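Epf (Streptococcus pyogenes, PDB 4ES8) is a streptococcal cell surface adhesin that binds to cells through an N-terminal domain containing a carbohydrate-binding module, possibly by recognising sugars. Local coordinates at residues A[73-78]-A[95-100]; A[126-131]-A[191-196]; A[52-57]-A[139-144]; A[48-53]-A[145-150]. All coordinates share one frame; numbering follows the deposited sequence.

Contact 1 (A[73-78]-A[95-100]); sequences VKDSYI and APYSVA
Between the two sheets of the N-terminal beta sandwich, Tyr-97 of strand 97-105 reaches across to Asp-75 and Ser-76 at the start of strand 76-80. Residues 76-78 and 97-100 run almost parallel, 12° apart, and their axes come no closer than 9.2 Å, a spacing bridged by side chains. Tyr-97 CG lies anti to the backbone N (chi1 176°), on the side from which the ring extends toward strand 76-80. Its OH and Ser-76 OG share a hydrogen bond of 2.8 Å in which either hydroxyl may donate; OG sits at the ring edge, in the ring plane. The Asp-75 side chain crosses that of Tyr-97 at about a right angle, its carboxylate plane turned 42° from the ring, and brings OD2 to 3.4 Å from Tyr-97 CE1. Asp-75 OD1 accepts from Ser-76 N at 2.9 Å, the donor standing above the carboxylate plane, and is also bonded to His-70 ND1. Beyond the polar group the filling is apolar: Ser-76 CB touches Val-99 CG2 at 3.7 Å, and Ile-78 CG2 lies 4.2 Å from Val-99 CG1. The buried hydroxyls of Tyr-97 and Ser-76 thus satisfy each other, with His-55 NE2 as a further partner of Ser-76 OG; Asp-75 is held separately by Ser-76 N and His-70, which may offset its negative charge.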
loop_
_atom_site.group_PDB
_atom_site.type_symbol
_atom_site.label_atom_id
_atom_site.label_comp_id
_atom_site.label_asym_id
_atom_site.label_seq_id
_atom_site.Cartn_x
_atom_site.Cartn_y
_atom_site.Cartn_z
ATOM N N VAL A 73 18.170 -10.673 27.841
ATOM C CA VAL A 73 18.262 -9.329 28.408
ATOM C C VAL A 73 16.953 -8.903 29.120
ATOM O O VAL A 73 17.049 -8.241 30.159
ATOM C CB VAL A 73 18.766 -8.299 27.365
ATOM C CG1 VAL A 73 17.877 -8.229 26.131
ATOM C CG2 VAL A 73 19.023 -6.925 27.971
ATOM N N LYS A 74 15.757 -9.279 28.600
ATOM C CA LYS A 74 14.476 -8.985 29.278
ATOM C C LYS A 74 14.269 -7.469 29.572
ATOM O O LYS A 74 13.604 -7.108 30.567
ATOM C CB LYS A 74 14.346 -9.796 30.610
ATOM C CG LYS A 74 14.616 -11.289 30.471
ATOM C CD LYS A 74 14.351 -12.017 31.788
ATOM C CE LYS A 74 15.420 -13.024 32.111
ATOM N NZ LYS A 74 15.143 -13.708 33.407
ATOM N N ASP A 75 14.770 -6.590 28.687
ATOM C CA ASP A 75 14.575 -5.139 28.818
ATOM C C ASP A 75 13.199 -4.761 28.261
ATOM O O ASP A 75 12.473 -3.981 28.880
ATOM C CB ASP A 75 15.692 -4.334 28.126
ATOM C CG ASP A 75 16.114 -4.807 26.744
ATOM O OD1 ASP A 75 15.501 -5.782 26.226
ATOM O OD2 ASP A 75 17.051 -4.205 26.173
ATOM N N SER A 76 12.813 -5.366 27.136
ATOM C CA SER A 76 11.504 -5.152 26.554
ATOM C C SER A 76 10.781 -6.480 26.472
ATOM O O SER A 76 11.422 -7.545 26.405
ATOM C CB SER A 76 11.615 -4.499 25.170
ATOM O OG SER A 76 12.573 -5.177 24.359
ATOM N N TYR A 77 9.449 -6.428 26.557
ATOM C CA TYR A 77 8.570 -7.554 26.305
ATOM C C TYR A 77 7.667 -7.143 25.180
ATOM O O TYR A 77 7.394 -5.947 25.021
ATOM C CB TYR A 77 7.724 -7.918 27.559
ATOM C CG TYR A 77 8.496 -8.623 28.655
ATOM C CD1 TYR A 77 9.533 -7.981 29.336
ATOM C CD2 TYR A 77 8.148 -9.909 29.058
ATOM C CE1 TYR A 77 10.245 -8.632 30.352
ATOM C CE2 TYR A 77 8.837 -10.559 30.085
ATOM C CZ TYR A 77 9.882 -9.917 30.725
ATOM O OH TYR A 77 10.577 -10.585 31.719
ATOM N N ILE A 78 7.169 -8.112 24.418
ATOM C CA ILE A 78 6.283 -7.837 23.280
ATOM C C ILE A 78 5.076 -8.765 23.347
ATOM O O ILE A 78 5.172 -9.870 23.901
ATOM C CB ILE A 78 7.055 -7.979 21.955
ATOM C CG1 ILE A 78 7.646 -9.405 21.780
ATOM C CG2 ILE A 78 8.140 -6.855 21.862
ATOM C CD1 ILE A 78 8.382 -9.591 20.415
ATOM N N ALA A 95 18.303 3.255 28.462
ATOM C CA ALA A 95 17.765 4.266 27.579
ATOM C C ALA A 95 18.848 5.167 26.996
ATOM O O ALA A 95 19.879 5.362 27.656
ATOM C CB ALA A 95 16.730 5.100 28.329
ATOM N N PRO A 96 18.634 5.766 25.800
ATOM C CA PRO A 96 17.464 5.581 24.914
ATOM C C PRO A 96 17.436 4.186 24.291
ATOM O O PRO A 96 18.481 3.557 24.077
ATOM C CB PRO A 96 17.626 6.675 23.836
ATOM C CG PRO A 96 18.812 7.524 24.268
ATOM C CD PRO A 96 19.630 6.670 25.192
ATOM N N TYR A 97 16.221 3.698 24.034
ATOM C CA TYR A 97 16.015 2.356 23.498
ATOM C C TYR A 97 14.711 2.334 22.731
ATOM O O TYR A 97 13.736 2.947 23.172
ATOM C CB TYR A 97 15.986 1.368 24.661
ATOM C CG TYR A 97 15.689 -0.061 24.285
ATOM C CD1 TYR A 97 16.675 -0.878 23.746
ATOM C CD2 TYR A 97 14.447 -0.633 24.562
ATOM C CE1 TYR A 97 16.423 -2.218 23.453
ATOM C CE2 TYR A 97 14.170 -1.954 24.233
ATOM C CZ TYR A 97 15.167 -2.747 23.687
ATOM O OH TYR A 97 14.933 -4.071 23.404
ATOM N N SER A 98 14.684 1.618 21.604
ATOM C CA SER A 98 13.479 1.576 20.801
ATOM C C SER A 98 13.110 0.172 20.367
ATOM O O SER A 98 13.993 -0.596 19.976
ATOM C CB SER A 98 13.645 2.451 19.555
ATOM O OG SER A 98 12.588 2.268 18.624
ATOM N N VAL A 99 11.797 -0.130 20.392
ATOM C CA VAL A 99 11.240 -1.379 19.846
ATOM C C VAL A 99 10.398 -0.995 18.623
ATOM O O VAL A 99 9.635 -0.026 18.679
ATOM C CB VAL A 99 10.395 -2.154 20.893
ATOM C CG1 VAL A 99 9.650 -3.324 20.253
ATOM C CG2 VAL A 99 11.267 -2.634 22.048
ATOM N N ALA A 100 10.509 -1.760 17.532
ATOM C CA ALA A 100 9.695 -1.511 16.347
ATOM C C ALA A 100 9.070 -2.799 15.897
ATOM O O ALA A 100 9.715 -3.858 15.959
ATOM C CB ALA A 100 10.531 -0.925 15.230
#

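Contact 2 (A[126-131]-A[191-196])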
loop_
_atom_site.group_PDB
_atom_site.type_symbol
_atom_site.label_atom_id
_atom_site.label_comp_id
_atom_site.label_asym_id
_atom_site.label_seq_id
_atom_site.Cartn_x
_atom_site.Cartn_y
_atom_site.Cartn_z
ATOM N N GLY A 126 6.228 8.742 28.863
ATOM C CA GLY A 126 7.647 8.469 28.605
ATOM C C GLY A 126 7.883 7.791 27.271
ATOM O O GLY A 126 9.024 7.702 26.824
ATOM N N ILE A 127 6.818 7.277 26.638
ATOM C CA ILE A 127 6.988 6.635 25.326
ATOM C C ILE A 127 6.652 7.627 24.216
ATOM O O ILE A 127 5.633 8.348 24.286
ATOM C CB ILE A 127 6.118 5.352 25.194
ATOM C CG1 ILE A 127 6.554 4.260 26.224
ATOM C CG2 ILE A 127 6.139 4.817 23.746
ATOM C CD1 ILE A 127 5.746 2.982 26.154
ATOM N N THR A 128 7.517 7.670 23.176
ATOM C CA THR A 128 7.237 8.466 21.984
ATOM C C THR A 128 7.133 7.471 20.832
ATOM O O THR A 128 7.628 6.338 20.928
ATOM C CB THR A 128 8.238 9.597 21.776
ATOM O OG1 THR A 128 9.564 9.053 21.817
ATOM C CG2 THR A 128 8.099 10.702 22.856
ATOM N N VAL A 129 6.374 7.841 19.807
ATOM C CA VAL A 129 5.989 6.928 18.743
ATOM C C VAL A 129 6.248 7.526 17.373
ATOM O O VAL A 129 6.074 8.736 17.158
ATOM C CB VAL A 129 4.449 6.649 18.953
ATOM C CG1 VAL A 129 3.821 5.857 17.802
ATOM C CG2 VAL A 129 4.188 5.942 20.289
ATOM N N ASP A 130 6.586 6.645 16.425
ATOM C CA ASP A 130 6.750 7.020 15.016
ATOM C C ASP A 130 6.046 5.969 14.162
ATOM O O ASP A 130 5.905 4.814 14.594
ATOM C CB ASP A 130 8.240 7.140 14.621
ATOM C CG ASP A 130 8.503 7.818 13.268
ATOM O OD1 ASP A 130 7.552 8.417 12.693
ATOM O OD2 ASP A 130 9.644 7.722 12.770
ATOM N N TYR A 131 5.599 6.374 12.979
ATOM C CA TYR A 131 4.946 5.486 11.996
ATOM C C TYR A 131 5.684 5.634 10.680
ATOM O O TYR A 131 5.839 6.755 10.191
ATOM C CB TYR A 131 3.467 5.830 11.769
ATOM C CG TYR A 131 2.616 6.054 13.003
ATOM C CD1 TYR A 131 2.587 5.119 14.041
ATOM C CD2 TYR A 131 1.748 7.139 13.083
ATOM C CE1 TYR A 131 1.742 5.287 15.141
ATOM C CE2 TYR A 131 0.903 7.314 14.171
ATOM C CZ TYR A 131 0.908 6.388 15.204
ATOM O OH TYR A 131 0.087 6.577 16.288
ATOM N N LEU A 191 6.839 2.186 15.443
ATOM C CA LEU A 191 8.007 2.397 16.282
ATOM C C LEU A 191 7.691 3.119 17.550
ATOM O O LEU A 191 6.873 4.039 17.564
ATOM C CB LEU A 191 9.106 3.203 15.533
ATOM C CG LEU A 191 9.481 2.676 14.144
ATOM C CD1 LEU A 191 8.775 3.473 13.062
ATOM C CD2 LEU A 191 10.987 2.761 13.923
ATOM N N SER A 192 8.379 2.722 18.630
ATOM C CA SER A 192 8.246 3.452 19.896
ATOM C C SER A 192 9.598 3.522 20.562
ATOM O O SER A 192 10.513 2.770 20.208
ATOM C CB SER A 192 7.210 2.800 20.812
ATOM O OG SER A 192 7.518 1.454 21.132
ATOM N N LYS A 193 9.745 4.445 21.514
ATOM C CA LYS A 193 11.009 4.533 22.209
ATOM C C LYS A 193 10.845 5.177 23.564
ATOM O O LYS A 193 9.851 5.867 23.815
ATOM C CB LYS A 193 12.060 5.269 21.362
ATOM C CG LYS A 193 11.951 6.773 21.343
ATOM C CD LYS A 193 13.240 7.369 20.748
ATOM C CE LYS A 193 13.122 8.809 20.359
ATOM N NZ LYS A 193 14.350 9.274 19.657
ATOM N N VAL A 194 11.844 4.937 24.427
ATOM C CA VAL A 194 11.978 5.615 25.717
ATOM C C VAL A 194 13.282 6.397 25.651
ATOM O O VAL A 194 14.274 5.886 25.119
ATOM C CB VAL A 194 11.906 4.660 26.946
ATOM C CG1 VAL A 194 10.497 4.085 27.087
ATOM C CG2 VAL A 194 12.945 3.533 26.898
ATOM N N GLU A 195 13.292 7.618 26.205
ATOM C CA GLU A 195 14.487 8.470 26.264
ATOM C C GLU A 195 15.182 8.343 27.590
ATOM O O GLU A 195 16.369 8.652 27.679
ATOM C CB GLU A 195 14.128 9.954 26.048
ATOM C CG GLU A 195 13.523 10.248 24.694
ATOM C CD GLU A 195 14.491 10.625 23.597
ATOM O OE1 GLU A 195 15.690 10.270 23.689
ATOM O OE2 GLU A 195 14.039 11.279 22.632
ATOM N N LYS A 196 14.438 7.975 28.648
ATOM C CA LYS A 196 15.041 7.846 29.960
ATOM C C LYS A 196 14.637 6.506 30.550
ATOM O O LYS A 196 13.681 5.881 30.091
ATOM C CB LYS A 196 14.718 9.041 30.873
ATOM C CG LYS A 196 13.287 9.199 31.311
ATOM C CD LYS A 196 13.215 10.278 32.392
ATOM C CE LYS A 196 11.844 10.888 32.486
ATOM N NZ LYS A 196 11.843 12.161 33.254
HETATM O O HOH W 1 11.201 8.332 28.132
HETATM O O HOH W 2 11.342 11.085 21.673
#
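Leu-191, Thr-128 and Asp-130 bury the most surface where strands 127-135 and 186-194 run antiparallel side by side. Leu-191 and Asp-130 form a hydrogen-bonded pair, N to O in both directions at 2.9 Å. Leu-191 CG lies anti to its carbonyl carbon (chi1 -51°), and CD1 packs 3.5 Å from Asp-130 O and 4.0 Å from Asp-130 CB. The polar end of Asp-130 is engaged elsewhere, in a salt bridge with Arg-132. Two residues along, Thr-128 pairs with Lys-193: Thr-128 N donates to Lys-193 O at 3.0 Å, while OG1 lies against Lys-193 CG at 3.3 Å. A water joins Thr-128 OG1 to Glu-195 OE2. Leu-191, Thr-128 and Lys-193 share a face that meets the loop residue Phe-166. The other face carries Ile-127, Val-129, Ser-192 and Val-194; Ile-127 CG2 touches Ser-192 CB at 3.7 Å, and Ile-127 packs on strand 202-213 of the second sheet. The ladder thus separates two chemistries, a largely apolar face turned to the sandwich interior, its one serine bonded to Tyr-89 OH, and a mixed face on which charge and water are accommodated at the strand end.

Contact 3 (A[52-57]-A[139-144]). With ACT (acetate ion), chain D.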
loop_
_atom_site.group_PDB
_atom_site.type_symbol
_atom_site.label_atom_id
_atom_site.label_comp_id
_atom_site.label_asym_id
_atom_site.label_seq_id
_atom_site.Cartn_x
_atom_site.Cartn_y
_atom_site.Cartn_z
ATOM N N TYR A 52 17.947 -0.951 13.061
ATOM C CA TYR A 52 17.226 -1.931 13.878
ATOM C C TYR A 52 17.598 -3.347 13.493
ATOM O O TYR A 52 17.750 -3.662 12.310
ATOM C CB TYR A 52 15.704 -1.770 13.643
ATOM C CG TYR A 52 15.119 -0.554 14.324
ATOM C CD1 TYR A 52 15.322 0.723 13.807
ATOM C CD2 TYR A 52 14.386 -0.678 15.498
ATOM C CE1 TYR A 52 14.802 1.855 14.445
ATOM C CE2 TYR A 52 13.856 0.437 16.140
ATOM C CZ TYR A 52 14.089 1.707 15.626
ATOM O OH TYR A 52 13.562 2.818 16.248
ATOM N N VAL A 53 17.653 -4.222 14.502
ATOM C CA VAL A 53 17.896 -5.638 14.303
ATOM C C VAL A 53 16.767 -6.445 14.945
ATOM O O VAL A 53 15.967 -5.900 15.707
ATOM C CB VAL A 53 19.266 -6.094 14.853
ATOM C CG1 VAL A 53 20.412 -5.315 14.211
ATOM C CG2 VAL A 53 19.298 -6.000 16.380
ATOM N N PHE A 54 16.699 -7.734 14.632
ATOM C CA PHE A 54 15.594 -8.581 15.055
ATOM C C PHE A 54 15.587 -8.795 16.569
ATOM O O PHE A 54 16.636 -9.019 17.179
ATOM C CB PHE A 54 15.648 -9.912 14.287
ATOM C CG PHE A 54 14.409 -10.757 14.443
ATOM C CD1 PHE A 54 13.275 -10.495 13.691
ATOM C CD2 PHE A 54 14.400 -11.861 15.298
ATOM C CE1 PHE A 54 12.131 -11.296 13.814
ATOM C CE2 PHE A 54 13.272 -12.680 15.399
ATOM C CZ PHE A 54 12.141 -12.390 14.661
ATOM N N HIS A 55 14.383 -8.706 17.178
ATOM C CA HIS A 55 14.156 -8.807 18.615
ATOM C C HIS A 55 13.840 -10.248 18.976
ATOM O O HIS A 55 12.681 -10.688 18.963
ATOM C CB HIS A 55 12.991 -7.870 18.990
ATOM C CG HIS A 55 12.588 -7.798 20.439
ATOM N ND1 HIS A 55 12.018 -8.885 21.107
ATOM C CD2 HIS A 55 12.601 -6.734 21.280
ATOM C CE1 HIS A 55 11.733 -8.446 22.329
ATOM N NE2 HIS A 55 12.051 -7.162 22.482
ATOM N N LEU A 56 14.898 -11.007 19.306
ATOM C CA LEU A 56 14.725 -12.420 19.647
ATOM C C LEU A 56 13.933 -12.610 20.932
ATOM O O LEU A 56 13.980 -11.762 21.827
ATOM C CB LEU A 56 16.079 -13.122 19.775
ATOM C CG LEU A 56 17.001 -13.029 18.571
ATOM C CD1 LEU A 56 18.431 -13.328 18.976
ATOM C CD2 LEU A 56 16.545 -13.949 17.434
ATOM N N ILE A 57 13.170 -13.703 20.994
ATOM C CA ILE A 57 12.417 -14.074 22.186
ATOM C C ILE A 57 12.792 -15.555 22.444
ATOM O O ILE A 57 13.368 -16.177 21.538
ATOM C CB ILE A 57 10.902 -13.811 22.078
ATOM C CG1 ILE A 57 10.274 -14.691 20.971
ATOM C CG2 ILE A 57 10.657 -12.294 21.846
ATOM C CD1 ILE A 57 8.776 -14.494 20.706
ATOM N N LYS A 139 10.566 -12.775 7.210
ATOM C CA LYS A 139 10.353 -14.090 7.805
ATOM C C LYS A 139 11.704 -14.804 8.096
ATOM O O LYS A 139 11.846 -16.024 7.890
ATOM C CB LYS A 139 9.428 -14.954 6.909
ATOM C CG LYS A 139 8.137 -14.232 6.548
ATOM C CD LYS A 139 7.323 -14.985 5.475
ATOM C CE LYS A 139 6.590 -16.185 6.020
ATOM N NZ LYS A 139 5.861 -15.840 7.257
ATOM N N THR A 140 12.674 -14.030 8.612
ATOM C CA THR A 140 13.953 -14.562 9.076
ATOM C C THR A 140 14.287 -13.934 10.416
ATOM O O THR A 140 13.888 -12.786 10.665
ATOM C CB THR A 140 15.107 -14.331 8.077
ATOM O OG1 THR A 140 15.398 -12.929 7.999
ATOM C CG2 THR A 140 14.812 -14.881 6.672
ATOM N N THR A 141 15.071 -14.644 11.252
ATOM C CA THR A 141 15.448 -14.114 12.563
ATOM C C THR A 141 16.668 -13.186 12.479
ATOM O O THR A 141 17.168 -12.742 13.527
ATOM C CB THR A 141 15.696 -15.226 13.589
ATOM O OG1 THR A 141 16.712 -16.086 13.071
ATOM C CG2 THR A 141 14.421 -15.995 13.928
ATOM N N ASP A 142 17.141 -12.870 11.257
ATOM C CA ASP A 142 18.243 -11.920 11.126
ATOM C C ASP A 142 17.807 -10.757 10.208
ATOM O O ASP A 142 18.632 -9.978 9.710
ATOM C CB ASP A 142 19.556 -12.592 10.676
ATOM C CG ASP A 142 19.536 -13.176 9.283
ATOM O OD1 ASP A 142 18.425 -13.411 8.747
ATOM O OD2 ASP A 142 20.634 -13.356 8.702
ATOM N N ASP A 143 16.466 -10.583 10.045
ATOM C CA ASP A 143 15.984 -9.436 9.294
ATOM C C ASP A 143 16.401 -8.160 10.020
ATOM O O ASP A 143 16.632 -8.169 11.236
ATOM C CB ASP A 143 14.452 -9.486 9.129
ATOM C CG ASP A 143 13.893 -8.587 8.034
ATOM O OD1 ASP A 143 14.690 -8.123 7.150
ATOM O OD2 ASP A 143 12.665 -8.330 8.045
ATOM N N SER A 144 16.546 -7.087 9.261
ATOM C CA SER A 144 16.985 -5.808 9.805
ATOM C C SER A 144 16.461 -4.702 8.932
ATOM O O SER A 144 15.988 -4.972 7.814
ATOM C CB SER A 144 18.509 -5.760 9.855
ATOM O OG SER A 144 19.016 -5.820 8.530
HETATM C C ACT D . 12.945 -16.155 17.855
HETATM O O ACT D . 12.175 -16.329 16.886
HETATM O OXT ACT D . 13.101 -15.106 18.504
HETATM C CH3 ACT D . 13.793 -17.328 18.375
HETATM O O HOH W 3 18.645 -8.910 12.841
#
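Phe-54 CB meets the loop 139-144 at a backbone oxygen, Thr-141 O, 3.3 Å away, with Asp-143 O also close by. From there CG is placed anti to the backbone N (chi1 -169°), where it too faces Thr-141 O, and the ring lies across the turn of the loop. Along one side of the ring CD2 stays near the same carbonyl, 3.4 Å from Thr-141 O, and CE2 then reaches the methyl CG2 of Thr-141 at 3.8 Å. On the other side CD1 lies 3.8 Å from Thr-140 O, which stands above the ring towards its rim, and CE1 lies beside that oxygen as well. The same face receives Thr-141 CA in a CH-pi contact, 3.9 Å from the ring centroid and 19° off the normal. Phe-54 closes strand 51-54, a member of one sheet of the N-terminal beta sandwich, while 139-144 is the irregular connection that leads from strand 127-135 into strand 144-146, the antiparallel neighbour of 51-54. A water spans the two backbones here: Phe-54 N donates to it at 2.9 Å, and it donates to Asp-143 O at 2.7 Å. Asp-143 OD2 accepts from Asn-138 N, holding the loop to its own start. An acetate, probably from the crystallisation liquor, sits next to the CE2 edge of the Phe-54 ring; its OXT accepts a nearly straight bond from Ile-57 N, 2.9 Å long, and Arg-42 NH1 binds the acetate as well.

Contact 4 (A[48-53]-A[145-150]); sequences ATDSYV and FKISDE
Tyr-52 and Phe-145 lie side by side and point the same way, their ring planes only 8° apart but slid so far that the rings barely overlap, with centroids 4.8 Å from each other. The offset puts Phe-145 CZ over one face of the tyrosine ring, towards its rim, and Tyr-52 CB over a face of the phenylalanine ring, 3.5 Å from CE1. Ile-147 crosses the tyrosine side chain obliquely, its CG1 3.7 Å from Tyr-52 CE1; the phenol OH itself is bonded to Ser-98 OG. A second group is polar. Asp-50 CG is anti to its backbone N (chi1 -177°), and both carboxylate oxygens use their syn lone pairs on Ser-148: OD1 accepts from its N at 2.9 Å, OD2 from its OG at 2.6 Å. The Lys-146 chain passes beside this group, its CD 3.3 Å from Asp-50 OD2, although the ion pair itself is long. In the backbone, Tyr-52 and Phe-145 exchange N-to-O bonds, and Ile-147 N donates to Asp-50 O. The whole is a short antiparallel ladder at the edge of a sandwich sheet, entered through an ST turn at Thr-49 and left through the 3-10 segment 147-149 that Asp-50 binds.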
loop_
_atom_site.group_PDB
_atom_site.type_symbol
_atom_site.label_atom_id
_atom_site.label_comp_id
_atom_site.label_asym_id
_atom_site.label_seq_id
_atom_site.Cartn_x
_atom_site.Cartn_y
_atom_site.Cartn_z
ATOM N N ALA A 48 18.442 3.964 20.329
ATOM C CA ALA A 48 17.420 4.481 19.409
ATOM C C ALA A 48 18.096 5.193 18.204
ATOM O O ALA A 48 17.988 6.413 18.012
ATOM C CB ALA A 48 16.440 5.402 20.135
ATOM N N THR A 49 18.850 4.400 17.424
ATOM C CA THR A 49 19.530 4.919 16.243
ATOM C C THR A 49 18.617 4.704 15.004
ATOM O O THR A 49 17.468 4.277 15.116
ATOM C CB THR A 49 20.899 4.220 16.075
ATOM O OG1 THR A 49 20.671 2.860 15.691
ATOM C CG2 THR A 49 21.783 4.271 17.367
ATOM N N ASP A 50 19.156 4.958 13.826
ATOM C CA ASP A 50 18.386 4.716 12.609
ATOM C C ASP A 50 18.281 3.202 12.316
ATOM O O ASP A 50 17.380 2.797 11.592
ATOM C CB ASP A 50 19.138 5.415 11.451
ATOM C CG ASP A 50 18.486 5.352 10.089
ATOM O OD1 ASP A 50 17.261 5.555 10.010
ATOM O OD2 ASP A 50 19.213 5.141 9.094
ATOM N N SER A 51 19.205 2.382 12.883
ATOM C CA SER A 51 19.326 0.964 12.568
ATOM C C SER A 51 18.689 0.034 13.584
ATOM O O SER A 51 18.899 0.174 14.797
ATOM C CB SER A 51 20.795 0.602 12.417
ATOM O OG SER A 51 21.359 1.369 11.371
ATOM N N TYR A 52 17.947 -0.951 13.061
ATOM C CA TYR A 52 17.226 -1.931 13.878
ATOM C C TYR A 52 17.598 -3.347 13.493
ATOM O O TYR A 52 17.750 -3.662 12.310
ATOM C CB TYR A 52 15.704 -1.770 13.643
ATOM C CG TYR A 52 15.119 -0.554 14.324
ATOM C CD1 TYR A 52 15.322 0.723 13.807
ATOM C CD2 TYR A 52 14.386 -0.678 15.498
ATOM C CE1 TYR A 52 14.802 1.855 14.445
ATOM C CE2 TYR A 52 13.856 0.437 16.140
ATOM C CZ TYR A 52 14.089 1.707 15.626
ATOM O OH TYR A 52 13.562 2.818 16.248
ATOM N N VAL A 53 17.653 -4.222 14.502
ATOM C CA VAL A 53 17.896 -5.638 14.303
ATOM C C VAL A 53 16.767 -6.445 14.945
ATOM O O VAL A 53 15.967 -5.900 15.707
ATOM C CB VAL A 53 19.266 -6.094 14.853
ATOM C CG1 VAL A 53 20.412 -5.315 14.211
ATOM C CG2 VAL A 53 19.298 -6.000 16.380
ATOM N N PHE A 145 16.503 -3.470 9.436
ATOM C CA PHE A 145 16.077 -2.336 8.632
ATOM C C PHE A 145 16.586 -1.050 9.233
ATOM O O PHE A 145 17.013 -1.028 10.400
ATOM C CB PHE A 145 14.524 -2.240 8.489
ATOM C CG PHE A 145 13.777 -1.717 9.694
ATOM C CD1 PHE A 145 13.390 -2.576 10.728
ATOM C CD2 PHE A 145 13.405 -0.376 9.777
ATOM C CE1 PHE A 145 12.710 -2.087 11.849
ATOM C CE2 PHE A 145 12.721 0.114 10.901
ATOM C CZ PHE A 145 12.370 -0.750 11.933
ATOM N N LYS A 146 16.512 0.017 8.414
ATOM C CA LYS A 146 16.850 1.384 8.819
ATOM C C LYS A 146 15.631 2.249 8.611
ATOM O O LYS A 146 14.960 2.094 7.597
ATOM C CB LYS A 146 18.031 1.953 8.019
ATOM C CG LYS A 146 19.391 1.314 8.309
ATOM C CD LYS A 146 20.530 2.294 7.992
ATOM C CE LYS A 146 20.781 2.518 6.518
ATOM N NZ LYS A 146 21.498 3.798 6.272
ATOM N N ILE A 147 15.317 3.148 9.558
ATOM C CA ILE A 147 14.136 4.004 9.375
ATOM C C ILE A 147 14.264 4.749 8.040
ATOM O O ILE A 147 13.290 4.847 7.284
ATOM C CB ILE A 147 14.015 4.997 10.543
ATOM C CG1 ILE A 147 13.770 4.267 11.867
ATOM C CG2 ILE A 147 12.904 6.034 10.268
ATOM C CD1 ILE A 147 13.762 5.222 13.113
ATOM N N SER A 148 15.479 5.252 7.772
ATOM C CA SER A 148 15.789 6.060 6.583
ATOM C C SER A 148 15.636 5.274 5.259
ATOM O O SER A 148 15.684 5.904 4.198
ATOM C CB SER A 148 17.201 6.632 6.697
ATOM O OG SER A 148 18.158 5.593 6.713
ATOM N N ASP A 149 15.392 3.939 5.297
ATOM C CA ASP A 149 15.139 3.158 4.065
ATOM C C ASP A 149 13.720 3.451 3.512
ATOM O O ASP A 149 13.391 2.988 2.423
ATOM C CB ASP A 149 15.259 1.634 4.305
ATOM C CG ASP A 149 16.622 1.071 4.708
ATOM O OD1 ASP A 149 17.655 1.696 4.353
ATOM O OD2 ASP A 149 16.654 -0.028 5.334
ATOM N N GLU A 150 12.857 4.153 4.277
ATOM C CA GLU A 150 11.477 4.409 3.843
ATOM C C GLU A 150 11.403 4.941 2.418
ATOM O O GLU A 150 10.537 4.504 1.655
ATOM C CB GLU A 150 10.823 5.413 4.790
ATOM C CG GLU A 150 9.375 5.756 4.464
ATOM C CD GLU A 150 8.770 6.689 5.487
ATOM O OE1 GLU A 150 9.343 7.794 5.696
ATOM O OE2 GLU A 150 7.720 6.319 6.072
HETATM O O HOH W 4 21.701 5.994 8.791
#

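In the fold
All four contacts lie on the same side of the chain's centre, in the N-terminal beta sandwich, with centres 10 to 19 Å apart. Each reaches the sheet containing strands 51-54, 97-105, 127-135, 144-146 and 186-194; contact 1 joins it, through side chains, to strand 76-80 of the opposing sheet. Contacts 3 and 4 share Tyr-52 and Val-53 and follow each other along strand 51-54. Along the chain, contacts 1 and 2 come in series; contact 1 is nested inside the loops closed by contacts 3 and 4, whereas contact 2 crosses both. Strands 97-105 and 186-194 join contact 1 to contact 2 as neighbours. Strands far apart in sequence are thereby joined within one domain, the N-terminal module through which the adhesin binds cells.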